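Cell division protein FtsZ 1 (Methanocaldococcus jannaschii, PDB 2VAP) binds GTP and probably hydrolyses it while polymerising into the contractile Z ring that marks the future cell division site. Local coordinates at residues 68-73 with 133-138; 124-129 with 221-226; 145-148 with 153-156; 241-246 with 284-289. All coordinates share one frame; numbering follows the deposited sequence.

Contact 1. Residues 68-73 with 133-138. With GDP (guanosine-5'-diphosphate), chain B.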
loop_
_atom_site.group_PDB
_atom_site.type_symbol
_atom_site.label_atom_id
_atom_site.label_comp_id
_atom_site.label_asym_id
_atom_site.label_seq_id
_atom_site.Cartn_x
_atom_site.Cartn_y
_atom_site.Cartn_z
ATOM N N ALA A 68 -6.754 -12.533 4.262
ATOM C CA ALA A 68 -5.529 -12.881 4.971
ATOM C C ALA A 68 -5.089 -14.286 4.585
ATOM O O ALA A 68 -5.881 -15.229 4.639
ATOM C CB ALA A 68 -5.735 -12.783 6.474
ATOM N N ILE A 69 -3.830 -14.416 4.176
ATOM C CA ILE A 69 -3.261 -15.726 3.865
ATOM C C ILE A 69 -2.007 -15.990 4.697
ATOM O O ILE A 69 -1.225 -15.073 4.974
ATOM C CB ILE A 69 -2.983 -15.932 2.342
ATOM C CG1 ILE A 69 -1.762 -15.133 1.873
ATOM C CG2 ILE A 69 -4.232 -15.606 1.505
ATOM C CD1 ILE A 69 -1.148 -15.652 0.579
ATOM N N ASN A 70 -1.833 -17.244 5.105
ATOM C CA ASN A 70 -0.690 -17.634 5.923
ATOM C C ASN A 70 -0.468 -19.137 5.886
ATOM O O ASN A 70 -1.403 -19.906 5.652
ATOM C CB ASN A 70 -0.887 -17.181 7.376
ATOM C CG ASN A 70 0.425 -16.860 8.082
ATOM O OD1 ASN A 70 1.455 -17.493 7.847
ATOM N ND2 ASN A 70 0.385 -15.867 8.961
ATOM N N THR A 71 0.780 -19.539 6.105
ATOM C CA THR A 71 1.132 -20.942 6.298
ATOM C C THR A 71 0.970 -21.307 7.770
ATOM O O THR A 71 0.808 -22.479 8.112
ATOM C CB THR A 71 2.595 -21.217 5.904
ATOM O OG1 THR A 71 3.451 -20.280 6.566
ATOM C CG2 THR A 71 2.785 -21.092 4.404
ATOM N N ASP A 72 1.017 -20.292 8.631
ATOM C CA ASP A 72 0.922 -20.466 10.079
ATOM C C ASP A 72 -0.531 -20.346 10.539
ATOM O O ASP A 72 -1.124 -19.265 10.483
ATOM C CB ASP A 72 1.811 -19.429 10.785
ATOM C CG ASP A 72 1.934 -19.671 12.285
ATOM O OD1 ASP A 72 0.923 -20.001 12.935
ATOM O OD2 ASP A 72 3.051 -19.506 12.819
ATOM N N ALA A 73 -1.090 -21.465 10.999
ATOM C CA ALA A 73 -2.490 -21.533 11.427
ATOM C C ALA A 73 -2.769 -20.778 12.729
ATOM O O ALA A 73 -3.893 -20.322 12.955
ATOM C CB ALA A 73 -2.937 -22.986 11.547
ATOM N N GLY A 133 10.705 -12.445 5.589
ATOM C CA GLY A 133 10.337 -13.720 6.200
ATOM C C GLY A 133 10.174 -14.823 5.173
ATOM O O GLY A 133 10.749 -14.761 4.086
ATOM N N GLY A 134 9.386 -15.836 5.521
ATOM C CA GLY A 134 9.161 -16.975 4.637
ATOM C C GLY A 134 7.855 -16.895 3.874
ATOM O O GLY A 134 7.841 -16.953 2.642
ATOM N N THR A 135 6.757 -16.760 4.612
ATOM C CA THR A 135 5.417 -16.758 4.025
ATOM C C THR A 135 5.181 -15.537 3.134
ATOM O O THR A 135 4.816 -15.683 1.968
ATOM C CB THR A 135 4.323 -16.859 5.113
ATOM O OG1 THR A 135 4.573 -18.007 5.934
ATOM C CG2 THR A 135 2.936 -16.988 4.487
ATOM N N GLY A 136 5.403 -14.345 3.682
ATOM C CA GLY A 136 5.213 -13.099 2.940
ATOM C C GLY A 136 6.080 -13.020 1.698
ATOM O O GLY A 136 5.571 -12.859 0.588
ATOM N N THR A 137 7.390 -13.158 1.889
ATOM C CA THR A 137 8.363 -13.092 0.797
ATOM C C THR A 137 8.057 -14.103 -0.309
ATOM O O THR A 137 8.188 -13.794 -1.495
ATOM C CB THR A 137 9.801 -13.331 1.312
ATOM O OG1 THR A 137 10.016 -12.581 2.515
ATOM C CG2 THR A 137 10.824 -12.910 0.271
ATOM N N GLY A 138 7.645 -15.303 0.086
ATOM C CA GLY A 138 7.355 -16.372 -0.862
ATOM C C GLY A 138 6.015 -16.253 -1.563
ATOM O O GLY A 138 5.927 -16.453 -2.776
HETATM P PB GDP B . 6.520 -14.340 7.612
HETATM O O1B GDP B . 7.327 -15.600 7.415
HETATM O O2B GDP B . 5.276 -14.658 8.408
HETATM O O3B GDP B . 6.140 -13.778 6.264
HETATM O O3A GDP B . 7.444 -13.290 8.410
HETATM P PA GDP B . 6.874 -12.003 9.194
HETATM O O1A GDP B . 5.671 -11.406 8.506
HETATM O O2A GDP B . 6.581 -12.331 10.639
HETATM O "O5'" GDP B . 8.117 -10.988 9.116
HETATM C "C5'" GDP B . 8.645 -10.599 7.853
HETATM C "C4'" GDP B . 9.173 -9.177 7.947
HETATM O "O4'" GDP B . 8.129 -8.293 8.367
HETATM C "C3'" GDP B . 10.278 -9.058 8.984
HETATM O "O3'" GDP B . 11.571 -9.213 8.391
HETATM C "C2'" GDP B . 10.071 -7.685 9.591
HETATM O "O2'" GDP B . 10.834 -6.704 8.883
HETATM C "C1'" GDP B . 8.596 -7.393 9.375
HETATM N N9 GDP B . 7.802 -7.574 10.621
HETATM C C8 GDP B . 7.913 -8.556 11.542
HETATM N N7 GDP B . 7.009 -8.394 12.546
HETATM C C5 GDP B . 6.295 -7.287 12.268
HETATM C C6 GDP B . 5.180 -6.535 12.899
HETATM O O6 GDP B . 4.675 -6.918 13.977
HETATM N N1 GDP B . 4.731 -5.430 12.278
HETATM C C2 GDP B . 5.254 -4.991 11.114
HETATM N N2 GDP B . 4.752 -3.870 10.542
HETATM N N3 GDP B . 6.273 -5.630 10.485
HETATM C C4 GDP B . 6.821 -6.757 11.002
HETATM O O HOH W 1 4.168 -17.142 8.492
#
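The hydroxyls of Thr-71 and Thr-135 meet tip to tip. Thr-71 OG1 donates a short hydrogen bond to Thr-135 OG1 at 2.6 Å. Thr-135 OG1 in turn donates to a water whose oxygen is 2.7 Å from that OG1. The water donates hydrogen bonds to Asn-70 OD1 and to GDP O2B, so a chain of polar bonds runs from the end of strand 64-70 to the beta-phosphate. Thr-135 crosses Asn-70 at about a right angle, and its CG2 lies 3.7 Å from Asn-70 OD1. Thr-135 OG1 stands beside its own backbone N (chi1 -54°), which turns the hydroxyl to Thr-71 and the methyl to Asn-70.

Residues 133-138 carry most of the glycine-rich GGGTGTG signature of the tubulin/FtsZ GTPases, which runs from the loop into helix 135-149. Gly-134, Thr-135 and Gly-136 are GTP-binding residues. Their backbone amides hold the beta-phosphate. Gly-134 N and Thr-135 N both donate to GDP O1B, and Gly-136 N donates to GDP O3B at 2.7 Å. The start of the helix thus faces the phosphate, and its dipole probably adds to the attraction. Gly-133 leaves room for GDP O3A.

Further out, Asn-70 OD1 closes an Asx turn by accepting from Asp-72 N at 2.9 Å. This N-H is nearly straight on the oxygen (171°) but comes from above the carbonyl plane. Asp-72 then caps helix 73-77 through OD1 to Gln-75 N.

Contact 2. Residues 124-129 with 221-226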
loop_
_atom_site.group_PDB
_atom_site.type_symbol
_atom_site.label_atom_id
_atom_site.label_comp_id
_atom_site.label_asym_id
_atom_site.label_seq_id
_atom_site.Cartn_x
_atom_site.Cartn_y
_atom_site.Cartn_z
ATOM N N MET A 124 -9.078 -4.206 -8.857
ATOM C CA MET A 124 -7.798 -3.818 -8.280
ATOM C C MET A 124 -7.481 -4.714 -7.089
ATOM O O MET A 124 -8.352 -4.988 -6.261
ATOM C CB MET A 124 -7.847 -2.353 -7.840
ATOM C CG MET A 124 -6.498 -1.733 -7.529
ATOM S SD MET A 124 -6.683 -0.009 -7.040
ATOM C CE MET A 124 -4.975 0.524 -7.011
ATOM N N VAL A 125 -6.238 -5.183 -7.017
ATOM C CA VAL A 125 -5.792 -6.007 -5.893
ATOM C C VAL A 125 -4.549 -5.403 -5.244
ATOM O O VAL A 125 -3.549 -5.140 -5.918
ATOM C CB VAL A 125 -5.510 -7.480 -6.311
ATOM C CG1 VAL A 125 -4.984 -8.293 -5.126
ATOM C CG2 VAL A 125 -6.760 -8.135 -6.881
ATOM N N PHE A 126 -4.633 -5.171 -3.937
ATOM C CA PHE A 126 -3.482 -4.766 -3.139
ATOM C C PHE A 126 -2.869 -5.997 -2.482
ATOM O O PHE A 126 -3.576 -6.788 -1.855
ATOM C CB PHE A 126 -3.893 -3.758 -2.062
ATOM C CG PHE A 126 -4.171 -2.377 -2.589
ATOM C CD1 PHE A 126 -5.407 -2.065 -3.147
ATOM C CD2 PHE A 126 -3.201 -1.382 -2.506
ATOM C CE1 PHE A 126 -5.667 -0.785 -3.630
ATOM C CE2 PHE A 126 -3.453 -0.098 -2.984
ATOM C CZ PHE A 126 -4.688 0.200 -3.544
ATOM N N ILE A 127 -1.560 -6.163 -2.644
ATOM C CA ILE A 127 -0.829 -7.235 -1.969
ATOM C C ILE A 127 0.121 -6.601 -0.958
ATOM O O ILE A 127 0.992 -5.809 -1.325
ATOM C CB ILE A 127 -0.036 -8.136 -2.959
ATOM C CG1 ILE A 127 -0.965 -8.766 -4.000
ATOM C CG2 ILE A 127 0.715 -9.237 -2.212
ATOM C CD1 ILE A 127 -1.051 -8.001 -5.300
ATOM N N THR A 128 -0.056 -6.948 0.312
ATOM C CA THR A 128 0.750 -6.352 1.377
ATOM C C THR A 128 1.394 -7.391 2.295
ATOM O O THR A 128 0.786 -8.410 2.631
ATOM C CB THR A 128 -0.049 -5.291 2.193
ATOM O OG1 THR A 128 0.838 -4.596 3.080
ATOM C CG2 THR A 128 -1.188 -5.928 2.999
ATOM N N CYS A 129 2.640 -7.122 2.676
ATOM C CA CYS A 129 3.392 -7.978 3.584
ATOM C C CYS A 129 4.670 -7.283 4.031
ATOM O O CYS A 129 5.066 -6.261 3.465
ATOM C CB CYS A 129 3.743 -9.314 2.912
ATOM S SG CYS A 129 4.997 -9.204 1.615
ATOM N N GLY A 221 -4.811 4.599 2.943
ATOM C CA GLY A 221 -4.747 5.872 2.224
ATOM C C GLY A 221 -4.902 5.740 0.719
ATOM O O GLY A 221 -5.571 6.559 0.087
ATOM N N LEU A 222 -4.285 4.712 0.142
ATOM C CA LEU A 222 -4.397 4.461 -1.295
ATOM C C LEU A 222 -5.776 3.932 -1.686
ATOM O O LEU A 222 -6.353 4.377 -2.680
ATOM C CB LEU A 222 -3.299 3.509 -1.781
ATOM C CG LEU A 222 -1.931 4.127 -2.085
ATOM C CD1 LEU A 222 -0.863 3.047 -2.160
ATOM C CD2 LEU A 222 -1.963 4.942 -3.375
ATOM N N VAL A 223 -6.294 2.988 -0.902
ATOM C CA VAL A 223 -7.620 2.412 -1.139
ATOM C C VAL A 223 -8.709 3.482 -1.033
ATOM O O VAL A 223 -9.529 3.635 -1.941
ATOM C CB VAL A 223 -7.932 1.246 -0.157
ATOM C CG1 VAL A 223 -9.401 0.829 -0.243
ATOM C CG2 VAL A 223 -7.033 0.053 -0.435
ATOM N N GLU A 224 -8.694 4.228 0.069
ATOM C CA GLU A 224 -9.759 5.188 0.367
ATOM C C GLU A 224 -9.693 6.465 -0.476
ATOM O O GLU A 224 -10.672 7.214 -0.559
ATOM C CB GLU A 224 -9.825 5.483 1.871
ATOM C CG GLU A 224 -10.263 4.261 2.688
ATOM C CD GLU A 224 -10.532 4.555 4.153
ATOM O OE1 GLU A 224 -10.052 5.584 4.674
ATOM O OE2 GLU A 224 -11.225 3.734 4.793
ATOM N N LEU A 225 -8.549 6.694 -1.118
ATOM C CA LEU A 225 -8.437 7.723 -2.149
ATOM C C LEU A 225 -9.482 7.470 -3.242
ATOM O O LEU A 225 -10.056 8.409 -3.797
ATOM C CB LEU A 225 -7.022 7.734 -2.741
ATOM C CG LEU A 225 -6.661 8.766 -3.813
ATOM C CD1 LEU A 225 -6.628 10.177 -3.241
ATOM C CD2 LEU A 225 -5.322 8.419 -4.439
ATOM N N ILE A 226 -9.731 6.190 -3.521
ATOM C CA ILE A 226 -10.720 5.764 -4.509
ATOM C C ILE A 226 -12.111 5.566 -3.893
ATOM O O ILE A 226 -13.110 6.031 -4.445
ATOM C CB ILE A 226 -10.282 4.446 -5.214
ATOM C CG1 ILE A 226 -8.854 4.572 -5.758
ATOM C CG2 ILE A 226 -11.264 4.064 -6.325
ATOM C CD1 ILE A 226 -8.175 3.246 -6.060
#
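Phe-126 and Val-223 meet where helix 204-227 packs on the parallel sheet of the Rossmann-like GTPase domain. This long helix links the GTPase and C-terminal domains, like the core helix of tubulin. It runs nearly antiparallel to strand 124-130, at 165° between the directions of the two short segments. Their axes come within 10.8 Å, and apolar side chains meet between them.

One interaction is a CH-pi contact. Val-223 CG2 sits over a face of the Phe-126 ring, 3.9 Å from its centroid and 23° off the normal. It is shifted toward the rim and lies closest to CE1. The ring projects from the strand toward the helix.

The rest is plain apolar packing. Leu-222 CB approaches the Phe-126 ring obliquely, 3.8 Å from CE2, and its CD1 is a little farther from the same carbon. Leu-222 also touches Leu-286 of the C-terminal domain, while Val-223 touches Val-42 of strand 40-45. The helix therefore packs against both domains.

Met-124 makes the other apolar contact. Its CG lies anti to the backbone N (chi1 -166°) and the chain stays extended beyond it, which carries the sulfur across to the helix. There Met-124 SD rests 3.7 Å from Ile-226 CD1.

Contact 3. Residues 145-148 with 153-156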
loop_
_atom_site.group_PDB
_atom_site.type_symbol
_atom_site.label_atom_id
_atom_site.label_comp_id
_atom_site.label_asym_id
_atom_site.label_seq_id
_atom_site.Cartn_x
_atom_site.Cartn_y
_atom_site.Cartn_z
ATOM N N GLU A 145 1.022 -12.586 -9.229
ATOM C CA GLU A 145 0.902 -13.275 -10.517
ATOM C C GLU A 145 -0.545 -13.692 -10.795
ATOM O O GLU A 145 -1.043 -13.520 -11.909
ATOM C CB GLU A 145 1.836 -14.489 -10.580
ATOM C CG GLU A 145 1.864 -15.173 -11.947
ATOM C CD GLU A 145 2.801 -16.369 -12.016
ATOM O OE1 GLU A 145 3.381 -16.757 -10.979
ATOM O OE2 GLU A 145 2.956 -16.924 -13.123
ATOM N N ILE A 146 -1.209 -14.230 -9.772
ATOM C CA ILE A 146 -2.616 -14.628 -9.867
ATOM C C ILE A 146 -3.505 -13.413 -10.158
ATOM O O ILE A 146 -4.423 -13.486 -10.983
ATOM C CB ILE A 146 -3.083 -15.373 -8.585
ATOM C CG1 ILE A 146 -2.350 -16.714 -8.451
ATOM C CG2 ILE A 146 -4.596 -15.598 -8.601
ATOM C CD1 ILE A 146 -2.417 -17.339 -7.062
ATOM N N SER A 147 -3.212 -12.299 -9.487
ATOM C CA SER A 147 -3.935 -11.043 -9.690
ATOM C C SER A 147 -3.800 -10.528 -11.122
ATOM O O SER A 147 -4.786 -10.110 -11.730
ATOM C CB SER A 147 -3.452 -9.978 -8.700
ATOM O OG SER A 147 -4.076 -8.730 -8.955
ATOM N N LYS A 148 -2.580 -10.563 -11.655
ATOM C CA LYS A 148 -2.328 -10.132 -13.030
ATOM C C LYS A 148 -3.121 -10.962 -14.038
ATOM O O LYS A 148 -3.661 -10.420 -15.006
ATOM C CB LYS A 148 -0.832 -10.194 -13.358
ATOM C CG LYS A 148 0.001 -9.047 -12.781
ATOM C CD LYS A 148 -0.421 -7.675 -13.316
ATOM C CE LYS A 148 -0.064 -7.489 -14.782
ATOM N NZ LYS A 148 -0.708 -6.272 -15.352
ATOM N N LEU A 153 -5.787 -4.538 -11.768
ATOM C CA LEU A 153 -4.699 -3.606 -11.494
ATOM C C LEU A 153 -4.000 -4.096 -10.230
ATOM O O LEU A 153 -4.602 -4.141 -9.156
ATOM C CB LEU A 153 -5.227 -2.178 -11.314
ATOM C CG LEU A 153 -4.249 -1.065 -10.909
ATOM C CD1 LEU A 153 -3.139 -0.862 -11.939
ATOM C CD2 LEU A 153 -5.002 0.238 -10.678
ATOM N N THR A 154 -2.735 -4.478 -10.378
ATOM C CA THR A 154 -2.010 -5.196 -9.332
ATOM C C THR A 154 -0.981 -4.301 -8.647
ATOM O O THR A 154 0.026 -3.915 -9.246
ATOM C CB THR A 154 -1.344 -6.466 -9.913
ATOM O OG1 THR A 154 -2.335 -7.248 -10.591
ATOM C CG2 THR A 154 -0.704 -7.308 -8.821
ATOM N N VAL A 155 -1.247 -3.978 -7.383
ATOM C CA VAL A 155 -0.396 -3.066 -6.616
ATOM C C VAL A 155 0.115 -3.745 -5.349
ATOM O O VAL A 155 -0.670 -4.267 -4.558
ATOM C CB VAL A 155 -1.151 -1.758 -6.246
ATOM C CG1 VAL A 155 -0.279 -0.841 -5.390
ATOM C CG2 VAL A 155 -1.613 -1.025 -7.504
ATOM N N ALA A 156 1.431 -3.741 -5.168
ATOM C CA ALA A 156 2.028 -4.249 -3.940
ATOM C C ALA A 156 2.434 -3.094 -3.036
ATOM O O ALA A 156 2.963 -2.087 -3.505
ATOM C CB ALA A 156 3.223 -5.136 -4.248
#
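Helix 135-149 and strand 153-160 come close at Ser-147 and Thr-154, whose CA atoms are 6.2 Å apart just across the short turn that joins the two elements. Both residues project their side chains into the gap. Ser-147 OG donates a hydrogen bond to Thr-154 OG1 at 2.8 Å. The serine oxygen lies anti to its backbone N (chi1 176°), which swings it from the helix to the strand.

The methyl of Thr-154 packs beside the same serine. Its CG2 is 3.8 Å from Ser-147 CB and 3.7 Å from Ser-147 OG. Thr-154 OG1 also bonds to the carbonyl of Ala-152. The hydroxyl thus accepts a hydrogen bond from Ser-147 and donates one to the carbonyl of Ala-152, so this buried group is satisfied on both counts.

Lys-148 covers the other flank of the threonine. Its chain bends at chi2 and chi3 (-62° and -70°), and the bends lay it obliquely across Thr-154. Lys-148 CD is 3.4 Å from Thr-154 OG1 and 3.7 Å from Thr-154 CB. The lysine contributes only aliphatic carbon here; its ammonium group goes on to a salt bridge with Asp-185. The other carboxylate oxygen of Asp-185 accepts from Thr-154 N, so the same acid ties the lysine tip to the strand backbone.

Ser-147 also touches Val-125 on the neighbouring strand. The contact closes the beta-alpha-beta crossover of strand 124-130, helix 135-149 and strand 153-160, a unit of the Rossmann-like GTPase fold.

Contact 4. Residues 241-246 with 284-289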
loop_
_atom_site.group_PDB
_atom_site.type_symbol
_atom_site.label_atom_id
_atom_site.label_comp_id
_atom_site.label_asym_id
_atom_site.label_seq_id
_atom_site.Cartn_x
_atom_site.Cartn_y
_atom_site.Cartn_z
ATOM N N ALA A 241 -4.655 5.040 -14.765
ATOM C CA ALA A 241 -3.779 5.757 -15.698
ATOM C C ALA A 241 -2.372 5.988 -15.138
ATOM O O ALA A 241 -1.389 5.944 -15.880
ATOM C CB ALA A 241 -4.413 7.079 -16.113
ATOM N N VAL A 242 -2.288 6.232 -13.833
ATOM C CA VAL A 242 -1.009 6.451 -13.154
ATOM C C VAL A 242 -0.375 5.134 -12.699
ATOM O O VAL A 242 0.843 4.958 -12.798
ATOM C CB VAL A 242 -1.165 7.426 -11.952
ATOM C CG1 VAL A 242 0.088 7.449 -11.079
ATOM C CG2 VAL A 242 -1.481 8.827 -12.448
ATOM N N MET A 243 -1.203 4.209 -12.220
ATOM C CA MET A 243 -0.701 2.992 -11.577
ATOM C C MET A 243 -0.474 1.792 -12.504
ATOM O O MET A 243 0.240 0.856 -12.132
ATOM C CB MET A 243 -1.580 2.605 -10.378
ATOM C CG MET A 243 -1.700 3.704 -9.326
ATOM S SD MET A 243 -2.229 3.113 -7.708
ATOM C CE MET A 243 -0.661 2.633 -6.992
ATOM N N ASN A 244 -1.071 1.819 -13.698
ATOM C CA ASN A 244 -0.899 0.745 -14.692
ATOM C C ASN A 244 0.561 0.427 -15.003
ATOM O O ASN A 244 0.943 -0.741 -15.106
ATOM C CB ASN A 244 -1.635 1.070 -15.997
ATOM C CG ASN A 244 -3.009 0.422 -16.081
ATOM O OD1 ASN A 244 -3.328 -0.501 -15.331
ATOM N ND2 ASN A 244 -3.828 0.903 -17.011
ATOM N N ASN A 245 1.360 1.478 -15.165
ATOM C CA ASN A 245 2.797 1.345 -15.375
ATOM C C ASN A 245 3.567 2.215 -14.381
ATOM O O ASN A 245 4.494 2.941 -14.751
ATOM C CB ASN A 245 3.165 1.688 -16.824
ATOM C CG ASN A 245 2.601 0.690 -17.824
ATOM O OD1 ASN A 245 1.842 1.058 -18.720
ATOM N ND2 ASN A 245 2.969 -0.579 -17.671
ATOM N N GLY A 246 3.168 2.125 -13.114
ATOM C CA GLY A 246 3.772 2.910 -12.039
ATOM C C GLY A 246 5.177 2.477 -11.665
ATOM O O GLY A 246 5.922 3.244 -11.052
ATOM N N GLY A 284 5.208 10.130 -11.992
ATOM C CA GLY A 284 3.824 10.205 -11.536
ATOM C C GLY A 284 3.702 10.312 -10.028
ATOM O O GLY A 284 4.672 10.091 -9.300
ATOM N N ALA A 285 2.502 10.654 -9.563
ATOM C CA ALA A 285 2.235 10.795 -8.134
ATOM C C ALA A 285 0.758 10.657 -7.799
ATOM O O ALA A 285 -0.107 11.088 -8.563
ATOM C CB ALA A 285 2.764 12.132 -7.618
ATOM N N LEU A 286 0.484 10.045 -6.649
ATOM C CA LEU A 286 -0.847 10.056 -6.055
ATOM C C LEU A 286 -0.783 10.851 -4.757
ATOM O O LEU A 286 0.130 10.659 -3.949
ATOM C CB LEU A 286 -1.358 8.635 -5.789
ATOM C CG LEU A 286 -1.555 7.694 -6.984
ATOM C CD1 LEU A 286 -0.309 6.855 -7.232
ATOM C CD2 LEU A 286 -2.753 6.790 -6.754
ATOM N N ILE A 287 -1.740 11.756 -4.575
ATOM C CA ILE A 287 -1.794 12.597 -3.379
ATOM C C ILE A 287 -3.137 12.429 -2.682
ATOM O O ILE A 287 -4.189 12.662 -3.281
ATOM C CB ILE A 287 -1.585 14.103 -3.710
ATOM C CG1 ILE A 287 -0.312 14.316 -4.535
ATOM C CG2 ILE A 287 -1.548 14.940 -2.424
ATOM C CD1 ILE A 287 -0.161 15.724 -5.085
ATOM N N HIS A 288 -3.095 12.012 -1.422
ATOM C CA HIS A 288 -4.295 11.949 -0.598
ATOM C C HIS A 288 -4.176 12.951 0.545
ATOM O O HIS A 288 -3.362 12.775 1.457
ATOM C CB HIS A 288 -4.520 10.535 -0.051
ATOM C CG HIS A 288 -5.887 10.318 0.525
ATOM N ND1 HIS A 288 -6.427 9.061 0.705
ATOM C CD2 HIS A 288 -6.829 11.193 0.950
ATOM C CE1 HIS A 288 -7.635 9.172 1.227
ATOM N NE2 HIS A 288 -7.905 10.456 1.384
ATOM N N VAL A 289 -4.988 14.002 0.479
ATOM C CA VAL A 289 -5.041 15.014 1.530
ATOM C C VAL A 289 -6.156 14.648 2.505
ATOM O O VAL A 289 -7.304 14.447 2.106
ATOM C CB VAL A 289 -5.279 16.434 0.956
ATOM C CG1 VAL A 289 -5.186 17.488 2.057
ATOM C CG2 VAL A 289 -4.279 16.743 -0.156
#
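Met-243 and Leu-286 are brought together by a bend in the methionine chain. Its CG leaves beside the backbone N (chi1 -57°), and chi3 turns at 86°. Met-243 SD comes to lie 3.8 Å from Leu-286 CD2. The two side chains cross at about a right angle, and Met-243 CG also lies 4.0 Å from Leu-286 CD1.

Val-242 meets CD1 as well. Its CG1, anti to the backbone N (chi1 169°), is directed at strand 284-291 and lies 3.9 Å from Leu-286 CD1. The two side chains slide past each other in opposite directions. Leu-286 thus packs against two successive residues: CD1 touches both and CD2 touches Met-243.

Here helix 236-243 packs on the mixed four-stranded sheet of the FtsZ C-terminal domain. Val-242 also touches Thr-316 and Ile-318 of strand 316-323, and Thr-338 of strand 331-338, so it spans three strands.

Gly-284 sits across from Val-242, with 6.3 Å between their CA atoms. Having no side chain, Gly-284 leaves room for Val-242 CG1. On the GTPase side, Met-243 meets Leu-153 and Val-155, while Met-243 O accepts from Thr-186 OG1.

Contact 1 alone touches the nucleotide. From it, helix 135-149 runs to contact 3, whose centre is about 17 Å away. Gly-136 O packs on Cys-129 SG of contact 2 at 3.8 Å. Contact 3 is nested in the chain loop closed by contact 2, and their strands pair: Val-125 N is 2.9 Å from Leu-153 O, and Ile-127 N is 2.8 Å from Val-155 O, probably hydrogen-bonded. Contacts 2 and 4, centres about 12 Å apart, meet where helix 204-227 lies against strand 284-291. His-288 ND1 is hydrogen-bonded to Gly-221 O at 2.7 Å. Contact 4, about 28 Å from contact 1 between centres, also reaches contact 3: Met-243 CE lies 3.8 Å from Val-155 CG2.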